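Local coordinates for protein putative Glycerophosphoryl diester phosphodiesterase (Silicibacter pomeroyi, PDB 3L12) that is a putative member of the glycerophosphoryl diester phosphodiesterase family with a TIM-barrel fold and binds a magnesium ion, at residues F51-T56 against L146-K151; G268-T273 against G289-V294; T273-E278 against V294-G299. All blocks are in the same frame, centred on the assembly; numbering follows the deposited sequence.

Contact 1 (F51-T56 against L146-K151). With MG (magnesium ion), chain C.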
loop_
_atom_site.group_PDB
_atom_site.type_symbol
_atom_site.label_atom_id
_atom_site.label_comp_id
_atom_site.label_asym_id
_atom_site.label_seq_id
_atom_site.Cartn_x
_atom_site.Cartn_y
_atom_site.Cartn_z
ATOM N N PHE A 51 12.534 11.346 3.211
ATOM C CA PHE A 51 11.718 12.320 2.542
ATOM C C PHE A 51 12.574 13.574 2.299
ATOM O O PHE A 51 13.669 13.683 2.849
ATOM C CB PHE A 51 10.491 12.624 3.375
ATOM C CG PHE A 51 10.823 13.111 4.746
ATOM C CD1 PHE A 51 11.020 12.223 5.769
ATOM C CD2 PHE A 51 10.960 14.487 5.015
ATOM C CE1 PHE A 51 11.315 12.671 7.063
ATOM C CE2 PHE A 51 11.266 14.941 6.303
ATOM C CZ PHE A 51 11.426 14.003 7.327
ATOM N N ASP A 52 12.027 14.508 1.530
ATOM C CA ASP A 52 12.800 15.652 1.038
ATOM C C ASP A 52 12.165 16.922 1.516
ATOM O O ASP A 52 10.901 16.981 1.582
ATOM C CB ASP A 52 12.833 15.635 -0.472
ATOM C CG ASP A 52 13.177 14.261 -1.013
ATOM O OD1 ASP A 52 14.399 13.895 -0.958
ATOM O OD2 ASP A 52 12.232 13.567 -1.484
ATOM N N VAL A 53 12.999 17.928 1.786
ATOM C CA VAL A 53 12.493 19.214 2.230
ATOM C C VAL A 53 13.094 20.324 1.381
ATOM O O VAL A 53 14.283 20.336 1.121
ATOM C CB VAL A 53 12.776 19.461 3.717
ATOM C CG1 VAL A 53 12.264 20.859 4.192
ATOM C CG2 VAL A 53 12.153 18.320 4.560
ATOM N N VAL A 54 12.206 21.211 0.926
ATOM C CA VAL A 54 12.528 22.358 0.089
ATOM C C VAL A 54 11.823 23.606 0.673
ATOM O O VAL A 54 10.726 23.506 1.284
ATOM C CB VAL A 54 12.024 22.023 -1.363
ATOM C CG1 VAL A 54 12.134 23.217 -2.257
ATOM C CG2 VAL A 54 12.743 20.752 -1.934
HETATM N N MSE A 55 12.428 24.799 0.522
HETATM C CA MSE A 55 11.836 26.033 1.000
HETATM C C MSE A 55 10.922 26.754 -0.021
HETATM O O MSE A 55 11.306 26.883 -1.174
HETATM C CB MSE A 55 12.929 27.027 1.369
HETATM C CG MSE A 55 13.919 26.587 2.447
HETATM SE SE MSE A 55 13.008 26.210 4.122
HETATM C CE MSE A 55 12.350 27.648 4.549
ATOM N N THR A 56 9.778 27.228 0.446
ATOM C CA THR A 56 8.915 28.080 -0.376
ATOM C C THR A 56 9.425 29.533 -0.330
ATOM O O THR A 56 10.322 29.904 0.442
ATOM C CB THR A 56 7.479 28.063 0.148
ATOM O OG1 THR A 56 7.451 28.668 1.437
ATOM C CG2 THR A 56 6.912 26.600 0.220
ATOM N N LEU A 146 13.950 9.173 10.914
ATOM C CA LEU A 146 13.776 10.059 9.766
ATOM C C LEU A 146 15.108 10.416 9.099
ATOM O O LEU A 146 16.032 10.937 9.736
ATOM C CB LEU A 146 13.121 11.354 10.248
ATOM C CG LEU A 146 11.827 11.261 11.060
ATOM C CD1 LEU A 146 11.404 12.670 11.462
ATOM C CD2 LEU A 146 10.715 10.602 10.325
ATOM N N LEU A 147 15.200 10.132 7.815
ATOM C CA LEU A 147 16.319 10.497 6.987
ATOM C C LEU A 147 15.770 11.704 6.208
ATOM O O LEU A 147 15.075 11.574 5.201
ATOM C CB LEU A 147 16.648 9.304 6.105
ATOM C CG LEU A 147 17.974 9.187 5.450
ATOM C CD1 LEU A 147 19.173 9.258 6.495
ATOM C CD2 LEU A 147 18.025 7.896 4.661
ATOM N N LEU A 148 16.058 12.891 6.739
ATOM C CA LEU A 148 15.504 14.150 6.244
ATOM C C LEU A 148 16.463 14.739 5.227
ATOM O O LEU A 148 17.552 15.252 5.548
ATOM C CB LEU A 148 15.246 15.057 7.442
ATOM C CG LEU A 148 14.511 16.357 7.220
ATOM C CD1 LEU A 148 14.076 16.868 8.585
ATOM C CD2 LEU A 148 15.317 17.416 6.419
ATOM N N GLU A 149 16.073 14.614 3.963
ATOM C CA GLU A 149 16.934 15.082 2.855
ATOM C C GLU A 149 16.699 16.584 2.649
ATOM O O GLU A 149 15.618 16.999 2.191
ATOM C CB GLU A 149 16.717 14.319 1.552
ATOM C CG GLU A 149 17.813 14.664 0.548
ATOM C CD GLU A 149 17.693 14.070 -0.835
ATOM O OE1 GLU A 149 17.041 13.042 -1.028
ATOM O OE2 GLU A 149 18.363 14.654 -1.759
ATOM N N LEU A 150 17.707 17.387 2.969
ATOM C CA LEU A 150 17.662 18.810 2.663
ATOM C C LEU A 150 18.024 18.979 1.184
ATOM O O LEU A 150 19.127 18.583 0.788
ATOM C CB LEU A 150 18.644 19.565 3.522
ATOM C CG LEU A 150 18.277 19.663 5.021
ATOM C CD1 LEU A 150 18.921 18.507 5.737
ATOM C CD2 LEU A 150 18.699 20.974 5.641
ATOM N N LYS A 151 17.088 19.533 0.404
ATOM C CA LYS A 151 17.213 19.726 -1.065
ATOM C C LYS A 151 17.361 21.219 -1.277
ATOM O O LYS A 151 16.399 22.005 -1.218
ATOM C CB LYS A 151 16.009 19.138 -1.819
ATOM C CG LYS A 151 16.130 19.103 -3.355
ATOM C CD LYS A 151 17.093 17.978 -3.742
ATOM C CE LYS A 151 16.976 17.517 -5.189
ATOM N NZ LYS A 151 17.915 18.306 -6.032
HETATM MG MG MG C . 15.356 12.117 -1.420
HETATM O O HOH W 1 13.482 11.290 -1.770
HETATM O O HOH W 2 15.112 24.587 -0.960
HETATM O O HOH W 3 15.444 12.702 -3.470
#
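D52 and E149 meet at a magnesium ion, each through a single carboxylate oxygen: D52 OD1 lies 2.1 Å from the metal and E149 OE1 2.0 Å. The two side chains run alongside each other in the same direction, with their carboxylate planes turned 74° apart. The metal draws the two acceptors together, D52 OD1 and E149 OE1 being 2.8 Å apart with no hydrogen bond between them. E149 gets there with CG anti to the backbone N (chi1 -169°) and an extended chain beyond it. E50 completes the protein part of the site, and two waters bind the ion as well. The second oxygen of D52, OD2, takes a hydrogen bond from one of these waters and another from N33 ND2; together with the metal bond at OD1, this helps to fix the turn of the carboxylate.

Four backbone bonds join the strands: F51 N to L147 O, E149 N to F51 O at 2.8 Å, V53 N to E149 O and K151 N to V53 O. Strands 48-55 and 145-150 are parallel neighbours in the TIM-type barrel, and the 36° between their short axes reflects its strong twist. Beyond the last bond, a water links M55 N to K151 O.

Apolar contacts fill the face of the sheet turned from the metal. The F51 ring lies against L148, whose CG is 3.7 Å from F51 CE2, while L146 CB meets the ring edge at F51 CE1. V53 CG2 touches L148 CD2 at 3.8 Å. Helix 129-137 packs on this layer through L129 and L132.

Contact 2 (G268-T273 against G289-V294)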
loop_
_atom_site.group_PDB
_atom_site.type_symbol
_atom_site.label_atom_id
_atom_site.label_comp_id
_atom_site.label_asym_id
_atom_site.label_seq_id
_atom_site.Cartn_x
_atom_site.Cartn_y
_atom_site.Cartn_z
ATOM N N GLY A 268 34.010 3.592 10.843
ATOM C CA GLY A 268 32.937 3.833 11.807
ATOM C C GLY A 268 31.633 4.387 11.230
ATOM O O GLY A 268 30.796 4.878 11.985
ATOM N N LEU A 269 31.470 4.332 9.911
ATOM C CA LEU A 269 30.269 4.912 9.264
ATOM C C LEU A 269 29.183 3.884 9.112
ATOM O O LEU A 269 29.453 2.672 9.075
ATOM C CB LEU A 269 30.624 5.442 7.872
ATOM C CG LEU A 269 31.709 6.492 7.749
ATOM C CD1 LEU A 269 32.186 6.731 6.304
ATOM C CD2 LEU A 269 31.242 7.804 8.423
ATOM N N ILE A 270 27.942 4.374 9.053
ATOM C CA ILE A 270 26.767 3.551 8.722
ATOM C C ILE A 270 26.568 3.737 7.209
ATOM O O ILE A 270 26.769 4.848 6.728
ATOM C CB ILE A 270 25.565 3.975 9.554
ATOM C CG1 ILE A 270 25.741 3.515 11.007
ATOM C CG2 ILE A 270 24.238 3.419 8.951
ATOM C CD1 ILE A 270 24.640 4.027 12.010
ATOM N N VAL A 271 26.187 2.674 6.468
ATOM C CA VAL A 271 26.019 2.745 5.048
ATOM C C VAL A 271 24.576 2.391 4.694
ATOM O O VAL A 271 24.109 1.278 5.001
ATOM C CB VAL A 271 26.983 1.812 4.316
ATOM C CG1 VAL A 271 26.847 1.952 2.814
ATOM C CG2 VAL A 271 28.446 2.075 4.798
ATOM N N LEU A 272 23.883 3.342 4.102
ATOM C CA LEU A 272 22.488 3.137 3.648
ATOM C C LEU A 272 22.531 3.328 2.146
ATOM O O LEU A 272 22.931 4.408 1.657
ATOM C CB LEU A 272 21.538 4.127 4.280
ATOM C CG LEU A 272 21.499 4.267 5.800
ATOM C CD1 LEU A 272 20.373 5.268 6.096
ATOM C CD2 LEU A 272 21.232 2.936 6.495
ATOM N N THR A 273 22.128 2.324 1.384
ATOM C CA THR A 273 22.134 2.479 -0.060
ATOM C C THR A 273 20.704 2.718 -0.593
ATOM O O THR A 273 19.690 2.356 0.067
ATOM C CB THR A 273 22.842 1.310 -0.722
ATOM O OG1 THR A 273 23.079 1.643 -2.103
ATOM C CG2 THR A 273 22.034 0.013 -0.512
ATOM N N GLY A 289 26.328 -6.329 2.908
ATOM C CA GLY A 289 26.506 -5.940 4.295
ATOM C C GLY A 289 26.118 -4.484 4.623
ATOM O O GLY A 289 26.427 -4.020 5.681
ATOM N N VAL A 290 25.413 -3.788 3.731
ATOM C CA VAL A 290 24.954 -2.437 4.040
ATOM C C VAL A 290 24.088 -2.505 5.281
ATOM O O VAL A 290 23.430 -3.551 5.575
ATOM C CB VAL A 290 24.180 -1.773 2.849
ATOM C CG1 VAL A 290 25.083 -1.606 1.625
ATOM C CG2 VAL A 290 22.888 -2.566 2.499
ATOM N N ASP A 291 24.065 -1.397 5.999
ATOM C CA ASP A 291 23.256 -1.288 7.200
ATOM C C ASP A 291 21.780 -1.191 6.850
ATOM O O ASP A 291 20.946 -1.695 7.612
ATOM C CB ASP A 291 23.647 -0.061 7.985
ATOM C CG ASP A 291 25.035 -0.177 8.541
ATOM O OD1 ASP A 291 25.980 0.267 7.848
ATOM O OD2 ASP A 291 25.167 -0.754 9.611
ATOM N N GLY A 292 21.474 -0.597 5.713
ATOM C CA GLY A 292 20.073 -0.403 5.336
ATOM C C GLY A 292 19.896 -0.117 3.866
ATOM O O GLY A 292 20.849 0.247 3.182
ATOM N N ILE A 293 18.652 -0.329 3.428
ATOM C CA ILE A 293 18.209 -0.153 2.056
ATOM C C ILE A 293 17.025 0.776 1.967
ATOM O O ILE A 293 16.001 0.562 2.667
ATOM C CB ILE A 293 17.788 -1.517 1.474
ATOM C CG1 ILE A 293 18.976 -2.431 1.395
ATOM C CG2 ILE A 293 17.196 -1.379 0.064
ATOM C CD1 ILE A 293 18.589 -3.911 1.051
ATOM N N VAL A 294 17.193 1.863 1.209
ATOM C CA VAL A 294 16.153 2.796 0.899
ATOM C C VAL A 294 15.508 2.263 -0.367
ATOM O O VAL A 294 16.163 2.061 -1.399
ATOM C CB VAL A 294 16.719 4.224 0.652
ATOM C CG1 VAL A 294 15.616 5.210 0.323
ATOM C CG2 VAL A 294 17.521 4.683 1.884
#
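With CG anti to its carbonyl carbon (chi1 -67°), D291 turns its carboxylate back to the start of strand 270-273, where OD1 receives the backbone N-H of V271 at 2.8 Å in a nearly straight bond (171°). The N-H reaches OD1 on its anti side, 31° out of the carboxylate plane. I270 CG2, set anti to its own backbone N, lies 3.7 Å from D291 CB, the two side chains crossing at about a right angle. Both carboxylate oxygens have further partners, OD1 in H265 NE2 and OD2 in G13 N, so both oxygens of the buried group are satisfied, and it is probably ionised.

V271 O receives D291 N at 2.9 Å and, weakly, G292 N. The ladder then settles into regular parallel pairing, T273 N to G292 O at 3.0 Å and V294 N to T273 O at 2.8 Å. The absence of a side chain at G292 lets L272 CD2 come within 3.7 Å of G292 CA. On the other face of the sheet, V290 CG1 touches V271 CG1 and V290 CG2 touches T273 CG2, both at 4.1 Å.

These parallel strands begin and end a right-handed beta-alpha-beta crossover through helix 279-288, which closes at G289 in a Schellman motif. Strand 248-251 borders strand 270-273 and strand 19-23 borders strand 292-295, while helix 258-266 packs on V271 and V290.

Contact 3 (T273-E278 against V294-G299)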
loop_
_atom_site.group_PDB
_atom_site.type_symbol
_atom_site.label_atom_id
_atom_site.label_comp_id
_atom_site.label_asym_id
_atom_site.label_seq_id
_atom_site.Cartn_x
_atom_site.Cartn_y
_atom_site.Cartn_z
ATOM N N THR A 273 22.128 2.324 1.384
ATOM C CA THR A 273 22.134 2.479 -0.060
ATOM C C THR A 273 20.704 2.718 -0.593
ATOM O O THR A 273 19.690 2.356 0.067
ATOM C CB THR A 273 22.842 1.310 -0.722
ATOM O OG1 THR A 273 23.079 1.643 -2.103
ATOM C CG2 THR A 273 22.034 0.013 -0.512
ATOM N N TRP A 274 20.624 3.351 -1.771
ATOM C CA TRP A 274 19.375 3.852 -2.351
ATOM C C TRP A 274 19.443 3.885 -3.855
ATOM O O TRP A 274 20.580 3.750 -4.373
ATOM C CB TRP A 274 19.104 5.319 -1.878
ATOM C CG TRP A 274 20.179 6.251 -2.308
ATOM C CD1 TRP A 274 21.353 6.476 -1.667
ATOM C CD2 TRP A 274 20.206 7.034 -3.503
ATOM N NE1 TRP A 274 22.137 7.328 -2.411
ATOM C CE2 TRP A 274 21.466 7.687 -3.539
ATOM C CE3 TRP A 274 19.312 7.221 -4.572
ATOM C CZ2 TRP A 274 21.819 8.559 -4.556
ATOM C CZ3 TRP A 274 19.693 8.081 -5.599
ATOM C CH2 TRP A 274 20.939 8.729 -5.573
ATOM N N THR A 275 18.327 3.860 -4.605
ATOM C CA THR A 275 16.954 3.542 -4.211
ATOM C C THR A 275 16.806 2.145 -4.861
ATOM O O THR A 275 16.883 2.005 -6.088
ATOM C CB THR A 275 15.937 4.512 -4.724
ATOM O OG1 THR A 275 16.115 5.763 -4.047
ATOM C CG2 THR A 275 14.562 3.993 -4.485
ATOM N N VAL A 276 16.662 1.128 -4.023
ATOM C CA VAL A 276 16.855 -0.255 -4.510
ATOM C C VAL A 276 15.505 -0.896 -4.625
ATOM O O VAL A 276 14.821 -1.137 -3.606
ATOM C CB VAL A 276 17.857 -1.052 -3.601
ATOM C CG1 VAL A 276 18.358 -2.293 -4.306
ATOM C CG2 VAL A 276 19.081 -0.188 -3.067
ATOM N N ASN A 277 15.112 -1.260 -5.852
ATOM C CA ASN A 277 13.779 -1.760 -6.139
ATOM C C ASN A 277 13.722 -3.119 -6.799
ATOM O O ASN A 277 12.823 -3.895 -6.521
ATOM C CB ASN A 277 13.054 -0.771 -7.051
ATOM C CG ASN A 277 12.798 0.573 -6.380
ATOM O OD1 ASN A 277 12.746 0.661 -5.127
ATOM N ND2 ASN A 277 12.571 1.624 -7.201
ATOM N N GLU A 278 14.661 -3.457 -7.669
ATOM C CA GLU A 278 14.555 -4.764 -8.342
ATOM C C GLU A 278 15.015 -5.869 -7.399
ATOM O O GLU A 278 15.992 -5.712 -6.647
ATOM C CB GLU A 278 15.396 -4.747 -9.601
ATOM C CG GLU A 278 14.955 -3.651 -10.567
ATOM C CD GLU A 278 13.495 -3.751 -10.989
ATOM O OE1 GLU A 278 13.005 -4.877 -11.142
ATOM O OE2 GLU A 278 12.788 -2.699 -11.101
ATOM N N VAL A 294 17.193 1.863 1.209
ATOM C CA VAL A 294 16.153 2.796 0.899
ATOM C C VAL A 294 15.508 2.263 -0.367
ATOM O O VAL A 294 16.163 2.061 -1.399
ATOM C CB VAL A 294 16.719 4.224 0.652
ATOM C CG1 VAL A 294 15.616 5.210 0.323
ATOM C CG2 VAL A 294 17.521 4.683 1.884
ATOM N N THR A 295 14.187 2.096 -0.288
ATOM C CA THR A 295 13.403 1.460 -1.350
ATOM C C THR A 295 12.023 2.131 -1.597
ATOM O O THR A 295 11.342 2.568 -0.693
ATOM C CB THR A 295 13.208 -0.055 -1.059
ATOM O OG1 THR A 295 12.570 -0.709 -2.195
ATOM C CG2 THR A 295 12.395 -0.265 0.272
ATOM N N ASP A 296 11.605 2.133 -2.867
ATOM C CA ASP A 296 10.258 2.504 -3.247
ATOM C C ASP A 296 9.204 1.410 -2.965
ATOM O O ASP A 296 7.979 1.676 -2.984
ATOM C CB ASP A 296 10.205 2.836 -4.755
ATOM C CG ASP A 296 11.030 4.073 -5.111
ATOM O OD1 ASP A 296 10.911 5.055 -4.398
ATOM O OD2 ASP A 296 11.757 4.057 -6.121
ATOM N N TYR A 297 9.695 0.181 -2.665
ATOM C CA TYR A 297 8.852 -1.010 -2.483
ATOM C C TYR A 297 9.205 -1.703 -1.172
ATOM O O TYR A 297 9.899 -2.714 -1.173
ATOM C CB TYR A 297 9.054 -1.980 -3.648
ATOM C CG TYR A 297 8.603 -1.412 -4.972
ATOM C CD1 TYR A 297 7.271 -1.532 -5.382
ATOM C CD2 TYR A 297 9.502 -0.745 -5.792
ATOM C CE1 TYR A 297 6.827 -0.985 -6.600
ATOM C CE2 TYR A 297 9.067 -0.167 -6.985
ATOM C CZ TYR A 297 7.771 -0.294 -7.383
ATOM O OH TYR A 297 7.313 0.227 -8.607
ATOM N N PRO A 298 8.739 -1.132 -0.067
ATOM C CA PRO A 298 9.126 -1.744 1.240
ATOM C C PRO A 298 8.642 -3.180 1.408
ATOM O O PRO A 298 9.399 -3.995 1.945
ATOM C CB PRO A 298 8.471 -0.819 2.282
ATOM C CG PRO A 298 7.944 0.331 1.564
ATOM C CD PRO A 298 8.018 0.139 0.093
ATOM N N GLY A 299 7.430 -3.530 0.964
ATOM C CA GLY A 299 6.981 -4.908 1.132
ATOM C C GLY A 299 7.869 -5.874 0.380
ATOM O O GLY A 299 8.169 -6.945 0.884
#
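This is a largely polar contact at the C-terminal ends of strands 270-273 and 292-295, between the loop that leaves the first strand and the last residues of the second with the turn that follows it, led by the amide of N277 and by D296. The amide uses both ends: N277 OD1 accepts D296 N at 2.9 Å, and N277 ND2 donates to D296 OD2 at 2.8 Å in an almost straight bond (173°). The acceptor lies close to the amide plane, although amide and carboxylate planes are 47° apart. This double grip fixes which way round the amide sits. D296 OD2 also forms a salt bridge with R27 and OD1 a hydrogen bond with H23 of strand 19-23.

T295 OG1 donates to V276 O at 2.7 Å and accepts Y297 N at 3.0 Å, the latter making an ST turn that leads to Y297, the N-cap residue of helix 298-307. In a TIM-type barrel such as this one, the loops after the strands surround the active-site end, and the magnesium ion lies about 7 Å from the T275 side chain. V276 N, not T275 N, reaches V294 O (2.8 Å), so the pairing is displaced by one residue around the cis peptide between W274 and T275; W274 CB lies 3.6 Å from V294 CB. The Y297 ring turns its CD2 edge to N277 CG, its plane nearly perpendicular to the amide.

From the N terminus, contact 1 comes first: it brings strand 48-55 against strand 145-150 and closes a long excursion of 89 residues that includes helix 129-137. Contacts 2 and 3 follow in series after it. They share T273 and V294, and their segments alternate along the chain, so the two cross instead of nesting; both span helix 279-288, contact 2 along the strands and contact 3 at their C-terminal ends and the turns that follow. I293 CG2 on V276 CB, 3.7 Å apart, joins these two directly. Across the barrel interior, L147 CD2 of contact 1 packs on L272 CD1 at 3.8 Å, linking the metal-bearing strands to the last strands of the same sheet.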